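Local coordinates for protein nicotinate-nucleotide diphosphorylase (Carboxylating) (Streptococcus pyogenes GA06023, PDB 5HUO) that converts quinolinate and 5-phosphoribosyl 1-diphosphate to nicotinate mononucleotide, carbon dioxide and diphosphate, the step by which quinolinate enters NAD synthesis, at residues Arg215-Glu229 and Ala240-Leu252. Numbering follows the deposited sequence.
Sequences RAYAPFVKMVEVEVE and AGVDIIMLDNMSL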
ATOM      1  N   ARG A 215      -3.260   8.934 -35.189  1.00120.56           N
ATOM      2  CA  ARG A 215      -1.894   9.335 -35.490  1.00117.55           C
ATOM      3  C   ARG A 215      -1.609  10.717 -34.970  1.00116.11           C
ATOM      4  O   ARG A 215      -0.564  10.993 -34.424  1.00116.54           O
ATOM      5  CB  ARG A 215      -1.647   9.313 -36.985  1.00119.07           C
ATOM      6  CG  ARG A 215      -1.883   7.962 -37.637  1.00119.92           C
ATOM      7  CD  ARG A 215      -0.648   7.124 -37.588  1.00118.68           C
ATOM      8  NE  ARG A 215      -0.673   6.081 -38.603  1.00120.79           N
ATOM      9  CZ  ARG A 215      -0.120   4.880 -38.441  1.00122.21           C
ATOM     10  NH1 ARG A 215       0.486   4.544 -37.298  1.00120.18           N
ATOM     11  NH2 ARG A 215      -0.180   3.985 -39.418  1.00123.14           N
ATOM     12  N   ALA A 216      -2.535  11.607 -35.178  1.00117.83           N
ATOM     13  CA  ALA A 216      -2.370  13.002 -34.692  1.00119.30           C
ATOM     14  C   ALA A 216      -2.275  13.108 -33.169  1.00117.01           C
ATOM     15  O   ALA A 216      -1.702  14.047 -32.632  1.00116.52           O
ATOM     16  CB  ALA A 216      -3.525  13.863 -35.204  1.00123.03           C
ATOM     17  N   TYR A 217      -2.907  12.163 -32.498  1.00114.66           N
ATOM     18  CA  TYR A 217      -3.102  12.226 -31.049  1.00113.05           C
ATOM     19  C   TYR A 217      -1.925  11.648 -30.305  1.00108.40           C
ATOM     20  O   TYR A 217      -1.577  12.078 -29.220  1.00105.17           O
ATOM     21  CB  TYR A 217      -4.411  11.480 -30.644  1.00115.72           C
ATOM     22  CG  TYR A 217      -4.719  11.641 -29.163  1.00117.39           C
ATOM     23  CD1 TYR A 217      -5.204  12.845 -28.673  1.00119.11           C
ATOM     24  CD2 TYR A 217      -4.426  10.632 -28.249  1.00116.72           C
ATOM     25  CE1 TYR A 217      -5.419  13.061 -27.334  1.00119.77           C
ATOM     26  CE2 TYR A 217      -4.640  10.847 -26.901  1.00118.58           C
ATOM     27  CZ  TYR A 217      -5.148  12.073 -26.455  1.00121.48           C
ATOM     28  OH  TYR A 217      -5.395  12.314 -25.120  1.00126.84           O
ATOM     29  N   ALA A 218      -1.367  10.600 -30.893  1.00106.30           N
ATOM     30  CA  ALA A 218      -0.216   9.878 -30.328  1.00102.50           C
ATOM     31  C   ALA A 218       0.823   9.574 -31.406  1.00101.84           C
ATOM     32  O   ALA A 218       0.977   8.413 -31.847  1.00 99.90           O
ATOM     33  CB  ALA A 218      -0.701   8.595 -29.711  1.00101.74           C
ATOM     34  N   PRO A 219       1.549  10.605 -31.870  1.00102.25           N
ATOM     35  CA  PRO A 219       2.383  10.426 -33.085  1.00101.37           C
ATOM     36  C   PRO A 219       3.572   9.538 -32.857  1.00 99.62           C
ATOM     37  O   PRO A 219       4.154   9.545 -31.782  1.00 97.55           O
ATOM     38  CB  PRO A 219       2.871  11.812 -33.419  1.00102.20           C
ATOM     39  CG  PRO A 219       2.077  12.740 -32.564  1.00104.28           C
ATOM     40  CD  PRO A 219       1.473  11.992 -31.435  1.00103.17           C
ATOM     41  N   PHE A 220       3.837   8.701 -33.863  1.00100.78           N
ATOM     42  CA  PHE A 220       5.130   7.993 -34.038  1.00 99.81           C
ATOM     43  C   PHE A 220       5.394   6.802 -33.117  1.00 97.48           C
ATOM     44  O   PHE A 220       5.923   5.809 -33.600  1.00 98.21           O
ATOM     45  CB  PHE A 220       6.337   8.977 -33.939  1.00 98.54           C
ATOM     46  CG  PHE A 220       6.174  10.210 -34.739  1.00 99.43           C
ATOM     47  CD1 PHE A 220       5.501  10.191 -35.987  1.00101.28           C
ATOM     48  CD2 PHE A 220       6.680  11.396 -34.278  1.00100.24           C
ATOM     49  CE1 PHE A 220       5.296  11.348 -36.726  1.00102.31           C
ATOM     50  CE2 PHE A 220       6.506  12.559 -35.037  1.00103.19           C
ATOM     51  CZ  PHE A 220       5.816  12.531 -36.258  1.00103.93           C
ATOM     52  N   VAL A 221       5.093   6.946 -31.823  1.00 94.31           N
ATOM     53  CA  VAL A 221       5.532   5.987 -30.803  1.00 91.03           C
ATOM     54  C   VAL A 221       4.485   4.954 -30.409  1.00 90.20           C
ATOM     55  O   VAL A 221       4.803   4.043 -29.650  1.00 89.91           O
ATOM     56  CB  VAL A 221       6.008   6.661 -29.517  1.00 90.71           C
ATOM     57  CG1 VAL A 221       7.160   7.611 -29.801  1.00 92.74           C
ATOM     58  CG2 VAL A 221       4.892   7.402 -28.852  1.00 91.27           C
ATOM     59  N   LYS A 222       3.321   5.020 -31.024  1.00 90.99           N
ATOM     60  CA  LYS A 222       2.280   3.989 -30.885  1.00 92.07           C
ATOM     61  C   LYS A 222       1.910   3.308 -32.212  1.00 94.19           C
ATOM     62  O   LYS A 222       1.579   3.987 -33.178  1.00 94.89           O
ATOM     63  CB  LYS A 222       0.965   4.597 -30.359  1.00 94.23           C
ATOM     64  CG  LYS A 222       1.050   5.312 -29.015  1.00 93.88           C
ATOM     65  CD  LYS A 222       1.060   4.344 -27.885  1.00 92.04           C
ATOM     66  CE  LYS A 222       1.106   5.086 -26.575  1.00 92.91           C
ATOM     67  NZ  LYS A 222       2.357   4.802 -25.852  1.00 93.61           N
ATOM     68  N   MET A 223       1.943   1.974 -32.238  1.00 94.41           N
ATOM     69  CA  MET A 223       1.357   1.204 -33.340  1.00 96.38           C
ATOM     70  C   MET A 223      -0.131   1.401 -33.366  1.00 98.46           C
ATOM     71  O   MET A 223      -0.768   1.673 -32.341  1.00100.53           O
ATOM     72  CB  MET A 223       1.592  -0.274 -33.201  1.00 97.90           C
ATOM     73  CG  MET A 223       3.059  -0.645 -33.379  1.00101.49           C
ATOM     74  SD  MET A 223       3.790  -0.259 -35.018  1.00107.52           S
ATOM     75  CE  MET A 223       5.262  -1.349 -35.059  1.00108.50           C
ATOM     76  N   VAL A 224      -0.693   1.367 -34.565  1.00 99.41           N
ATOM     77  CA  VAL A 224      -2.121   1.574 -34.748  1.00 99.66           C
ATOM     78  C   VAL A 224      -2.664   0.396 -35.470  1.00100.70           C
ATOM     79  O   VAL A 224      -2.170  -0.001 -36.544  1.00100.38           O
ATOM     80  CB  VAL A 224      -2.442   2.848 -35.543  1.00102.37           C
ATOM     81  CG1 VAL A 224      -3.921   2.922 -35.902  1.00105.39           C
ATOM     82  CG2 VAL A 224      -2.103   4.076 -34.732  1.00102.93           C
ATOM     83  N   GLU A 225      -3.733  -0.114 -34.899  1.00102.84           N
ATOM     84  CA  GLU A 225      -4.471  -1.246 -35.458  1.00105.94           C
ATOM     85  C   GLU A 225      -5.940  -0.863 -35.630  1.00110.64           C
ATOM     86  O   GLU A 225      -6.464  -0.057 -34.890  1.00106.38           O
ATOM     87  CB  GLU A 225      -4.350  -2.483 -34.551  1.00103.89           C
ATOM     88  CG  GLU A 225      -5.055  -3.714 -35.076  1.00105.24           C
ATOM     89  CD  GLU A 225      -4.733  -5.006 -34.320  1.00103.96           C
ATOM     90  OE1 GLU A 225      -3.868  -5.018 -33.448  1.00101.25           O
ATOM     91  OE2 GLU A 225      -5.358  -6.037 -34.615  1.00104.13           O
ATOM     92  N   VAL A 226      -6.578  -1.463 -36.635  1.00117.73           N
ATOM     93  CA  VAL A 226      -8.012  -1.267 -36.878  1.00123.71           C
ATOM     94  C   VAL A 226      -8.715  -2.582 -37.050  1.00126.91           C
ATOM     95  O   VAL A 226      -8.277  -3.402 -37.859  1.00126.44           O
ATOM     96  CB  VAL A 226      -8.283  -0.516 -38.182  1.00128.21           C
ATOM     97  CG1 VAL A 226      -9.776  -0.419 -38.411  1.00133.94           C
ATOM     98  CG2 VAL A 226      -7.708   0.858 -38.139  1.00127.81           C
ATOM     99  N   GLU A 227      -9.838  -2.727 -36.352  1.00133.90           N
ATOM    100  CA  GLU A 227     -10.761  -3.866 -36.553  1.00142.82           C
ATOM    101  C   GLU A 227     -11.738  -3.578 -37.662  1.00146.08           C
ATOM    102  O   GLU A 227     -12.420  -2.581 -37.638  1.00146.84           O
ATOM    103  CB  GLU A 227     -11.583  -4.195 -35.308  1.00149.03           C
ATOM    104  CG  GLU A 227     -10.788  -4.476 -34.028  1.00152.08           C
ATOM    105  CD  GLU A 227     -11.682  -4.835 -32.837  1.00154.13           C
ATOM    106  OE1 GLU A 227     -12.945  -4.662 -32.949  1.00162.31           O
ATOM    107  OE2 GLU A 227     -11.105  -5.294 -31.804  1.00147.90           O
ATOM    108  N   VAL A 228     -11.784  -4.477 -38.620  1.00152.08           N
ATOM    109  CA  VAL A 228     -12.531  -4.296 -39.851  1.00159.01           C
ATOM    110  C   VAL A 228     -13.418  -5.502 -40.124  1.00168.99           C
ATOM    111  O   VAL A 228     -12.977  -6.646 -40.054  1.00174.66           O
ATOM    112  CB  VAL A 228     -11.547  -4.070 -41.005  1.00158.59           C
ATOM    113  CG1 VAL A 228     -12.239  -3.975 -42.333  1.00161.73           C
ATOM    114  CG2 VAL A 228     -10.771  -2.795 -40.747  1.00158.88           C
ATOM    115  N   GLU A 229     -14.686  -5.249 -40.429  1.00180.75           N
ATOM    116  CA  GLU A 229     -15.665  -6.340 -40.741  1.00184.60           C
ATOM    117  C   GLU A 229     -15.971  -6.494 -42.230  1.00183.47           C
ATOM    118  O   GLU A 229     -16.599  -7.449 -42.625  1.00186.69           O
ATOM    119  CB  GLU A 229     -16.983  -6.137 -39.985  1.00184.65           C
ATOM    120  CG  GLU A 229     -16.808  -6.144 -38.468  1.00185.56           C
ATOM    121  CD  GLU A 229     -18.113  -6.159 -37.697  1.00187.34           C
ATOM    122  OE1 GLU A 229     -19.119  -6.661 -38.234  1.00193.29           O
ATOM    123  OE2 GLU A 229     -18.137  -5.680 -36.540  1.00181.08           O
ATOM    124  N   ALA A 240      -4.776   3.959 -45.961  1.00158.02           N
ATOM    125  CA  ALA A 240      -4.435   4.909 -44.877  1.00156.98           C
ATOM    126  C   ALA A 240      -3.051   4.645 -44.205  1.00154.59           C
ATOM    127  O   ALA A 240      -2.538   5.492 -43.492  1.00154.31           O
ATOM    128  CB  ALA A 240      -5.531   4.938 -43.822  1.00153.75           C
ATOM    129  N   GLY A 241      -2.474   3.469 -44.435  1.00152.46           N
ATOM    130  CA  GLY A 241      -1.112   3.137 -43.978  1.00143.78           C
ATOM    131  C   GLY A 241      -1.006   2.634 -42.551  1.00139.13           C
ATOM    132  O   GLY A 241       0.036   2.802 -41.921  1.00139.96           O
ATOM    133  N   VAL A 242      -2.078   2.029 -42.021  1.00134.00           N
ATOM    134  CA  VAL A 242      -2.075   1.466 -40.638  1.00126.78           C
ATOM    135  C   VAL A 242      -1.091   0.338 -40.524  1.00124.56           C
ATOM    136  O   VAL A 242      -0.637  -0.208 -41.541  1.00126.03           O
ATOM    137  CB  VAL A 242      -3.408   0.928 -40.126  1.00125.10           C
ATOM    138  CG1 VAL A 242      -4.342   2.079 -39.932  1.00127.78           C
ATOM    139  CG2 VAL A 242      -3.953  -0.152 -41.039  1.00125.16           C
ATOM    140  N   ASP A 243      -0.756   0.024 -39.274  1.00117.49           N
ATOM    141  CA  ASP A 243       0.269  -0.970 -38.989  1.00111.42           C
ATOM    142  C   ASP A 243      -0.284  -2.369 -39.053  1.00108.38           C
ATOM    143  O   ASP A 243       0.368  -3.293 -39.552  1.00108.16           O
ATOM    144  CB  ASP A 243       0.870  -0.670 -37.650  1.00106.81           C
ATOM    145  CG  ASP A 243       1.552   0.676 -37.631  1.00107.69           C
ATOM    146  OD1 ASP A 243       2.463   0.896 -38.479  1.00108.10           O
ATOM    147  OD2 ASP A 243       1.236   1.505 -36.752  1.00107.42           O
ATOM    148  N   ILE A 244      -1.498  -2.506 -38.555  1.00107.34           N
ATOM    149  CA  ILE A 244      -2.145  -3.808 -38.441  1.00106.76           C
ATOM    150  C   ILE A 244      -3.625  -3.714 -38.709  1.00109.62           C
ATOM    151  O   ILE A 244      -4.296  -2.836 -38.201  1.00108.20           O
ATOM    152  CB  ILE A 244      -2.010  -4.400 -37.039  1.00103.35           C
ATOM    153  CG1 ILE A 244      -0.544  -4.411 -36.629  1.00 99.50           C
ATOM    154  CG2 ILE A 244      -2.624  -5.815 -37.017  1.00103.86           C
ATOM    155  CD1 ILE A 244      -0.282  -4.904 -35.216  1.00 97.90           C
ATOM    156  N   ILE A 245      -4.107  -4.624 -39.538  1.00114.72           N
ATOM    157  CA  ILE A 245      -5.543  -4.725 -39.843  1.00120.78           C
ATOM    158  C   ILE A 245      -6.080  -6.009 -39.262  1.00120.75           C
ATOM    159  O   ILE A 245      -5.489  -7.073 -39.482  1.00123.31           O
ATOM    160  CB  ILE A 245      -5.815  -4.700 -41.347  1.00127.55           C
ATOM    161  CG1 ILE A 245      -5.351  -3.367 -41.923  1.00129.84           C
ATOM    162  CG2 ILE A 245      -7.301  -4.916 -41.623  1.00133.22           C
ATOM    163  CD1 ILE A 245      -5.492  -3.254 -43.426  1.00133.43           C
ATOM    164  N   MET A 246      -7.130  -5.891 -38.459  1.00120.44           N
ATOM    165  CA  MET A 246      -7.776  -7.063 -37.845  1.00122.33           C
ATOM    166  C   MET A 246      -8.998  -7.447 -38.635  1.00126.86           C
ATOM    167  O   MET A 246      -9.909  -6.666 -38.753  1.00128.51           O
ATOM    168  CB  MET A 246      -8.230  -6.805 -36.426  1.00120.38           C
ATOM    169  CG  MET A 246      -8.917  -8.028 -35.823  1.00121.26           C
ATOM    170  SD  MET A 246      -9.757  -7.770 -34.243  1.00121.61           S
ATOM    171  CE  MET A 246      -8.405  -7.848 -33.090  1.00117.93           C
ATOM    172  N   LEU A 247      -8.990  -8.651 -39.185  1.00129.85           N
ATOM    173  CA  LEU A 247     -10.145  -9.196 -39.945  1.00133.69           C
ATOM    174  C   LEU A 247     -11.013  -9.936 -38.970  1.00135.48           C
ATOM    175  O   LEU A 247     -10.666 -10.980 -38.473  1.00131.59           O
ATOM    176  CB  LEU A 247      -9.719 -10.115 -41.097  1.00134.32           C
ATOM    177  CG  LEU A 247      -8.682  -9.533 -42.072  1.00134.37           C
ATOM    178  CD1 LEU A 247      -8.240 -10.541 -43.123  1.00134.74           C
ATOM    179  CD2 LEU A 247      -9.193  -8.271 -42.747  1.00137.64           C
ATOM    180  N   ASP A 248     -12.144  -9.347 -38.684  1.00145.66           N
ATOM    181  CA  ASP A 248     -13.002  -9.815 -37.590  1.00153.20           C
ATOM    182  C   ASP A 248     -14.050 -10.829 -38.070  1.00157.44           C
ATOM    183  O   ASP A 248     -14.898 -10.504 -38.892  1.00154.75           O
ATOM    184  CB  ASP A 248     -13.684  -8.616 -36.926  1.00157.84           C
ATOM    185  CG  ASP A 248     -14.332  -8.959 -35.600  1.00157.44           C
ATOM    186  OD1 ASP A 248     -14.328 -10.141 -35.156  1.00153.05           O
ATOM    187  OD2 ASP A 248     -14.849  -7.990 -35.004  1.00161.14           O
ATOM    188  N   ASN A 249     -13.934 -12.052 -37.555  1.00158.78           N
ATOM    189  CA  ASN A 249     -14.880 -13.159 -37.808  1.00162.77           C
ATOM    190  C   ASN A 249     -15.268 -13.296 -39.280  1.00166.66           C
ATOM    191  O   ASN A 249     -16.393 -13.556 -39.614  1.00171.26           O
ATOM    192  CB  ASN A 249     -16.121 -13.033 -36.915  1.00161.30           C
ATOM    193  N   MET A 250     -14.312 -13.079 -40.164  1.00172.55           N
ATOM    194  CA  MET A 250     -14.561 -13.115 -41.620  1.00177.47           C
ATOM    195  C   MET A 250     -14.436 -14.547 -42.144  1.00173.53           C
ATOM    196  O   MET A 250     -13.695 -15.348 -41.595  1.00168.67           O
ATOM    197  CB  MET A 250     -13.614 -12.138 -42.393  1.00178.30           C
ATOM    198  CG  MET A 250     -13.940 -10.630 -42.238  1.00175.23           C
ATOM    199  SD  MET A 250     -13.020  -9.426 -43.251  1.00167.25           S
ATOM    200  CE  MET A 250     -12.182 -10.441 -44.467  1.00165.57           C
ATOM    201  N   SER A 251     -15.167 -14.838 -43.208  1.00176.30           N
ATOM    202  CA  SER A 251     -15.043 -16.117 -43.930  1.00178.77           C
ATOM    203  C   SER A 251     -13.711 -16.233 -44.644  1.00176.05           C
ATOM    204  O   SER A 251     -13.115 -15.226 -45.024  1.00179.23           O
ATOM    205  CB  SER A 251     -16.110 -16.264 -45.022  1.00184.58           C
ATOM    206  OG  SER A 251     -15.890 -15.344 -46.094  1.00181.91           O
ATOM    207  N   LEU A 252     -13.288 -17.468 -44.875  1.00172.41           N
ATOM    208  CA  LEU A 252     -12.055 -17.772 -45.641  1.00172.27           C
ATOM    209  C   LEU A 252     -12.001 -17.138 -47.025  1.00172.80           C
ATOM    210  O   LEU A 252     -10.964 -16.631 -47.444  1.00170.61           O
ATOM    211  CB  LEU A 252     -11.896 -19.272 -45.834  1.00176.32           C
ATOM    212  CG  LEU A 252     -11.696 -20.141 -44.599  1.00175.85           C
ATOM    213  CD1 LEU A 252     -11.630 -21.589 -45.031  1.00177.78           C
ATOM    214  CD2 LEU A 252     -10.428 -19.739 -43.846  1.00173.92           C
TER
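Val224-Val228 and Ile244-Asp248 pair as neighbouring parallel strands of a beta-alpha-beta unit, joined by helix 231-240, in the C-terminal domain, whose parallel sheet is that of the alpha/beta-barrel fold of this family. Backbone bonds alternate between the strands, from Val226 N to Ile244 O and then from Met246 N to Val226 O (2.8 Å), and this register sets Glu225 beside Ile244 and Glu227 beside Met246 on one face, Val226 beside Ile245 and Val228 beside Leu247 on the other.

Glu225 stretches obliquely across Ile244 because its chi1 of -178° swings CG away from the backbone N and the chain runs on extended; its CD lies 3.5 Å from Ile244 CG2, and OE2 comes near Met246 CB. Glu227 and Met246 instead run side by side in the same direction, Glu227 CG lying 3.5 Å from Met246 SD; an unbranched thioether suits this place, because its sulfur can lie against CG and the carboxylate of the glutamate, while Glu227 OE2 reaches a salt bridge with Lys197.

The other face is aliphatic and turned to helix 231-240, where beta-branched residues suit extended backbone. Val228 CG2 meets Ile245 CG2 obliquely, and both side chains touch alanines of the helix, whose small methyls let it lie close against the sheet. The side chain of Val242 crosses those of Val224 and Val226 at about a right angle, its CG1 4.0 Å from Val226 CG2.

At the strands' N-terminal end, Asp243 can bind backbone and charge at once. Its carboxylate stands 76° from the Arg215 guanidinium, whose NH1 approaches OD2 from above the carboxylate plane in a salt bridge of 3.2 Å, while Val224 N donates to the anti lone pair of the same Asp243 OD2 at 2.9 Å.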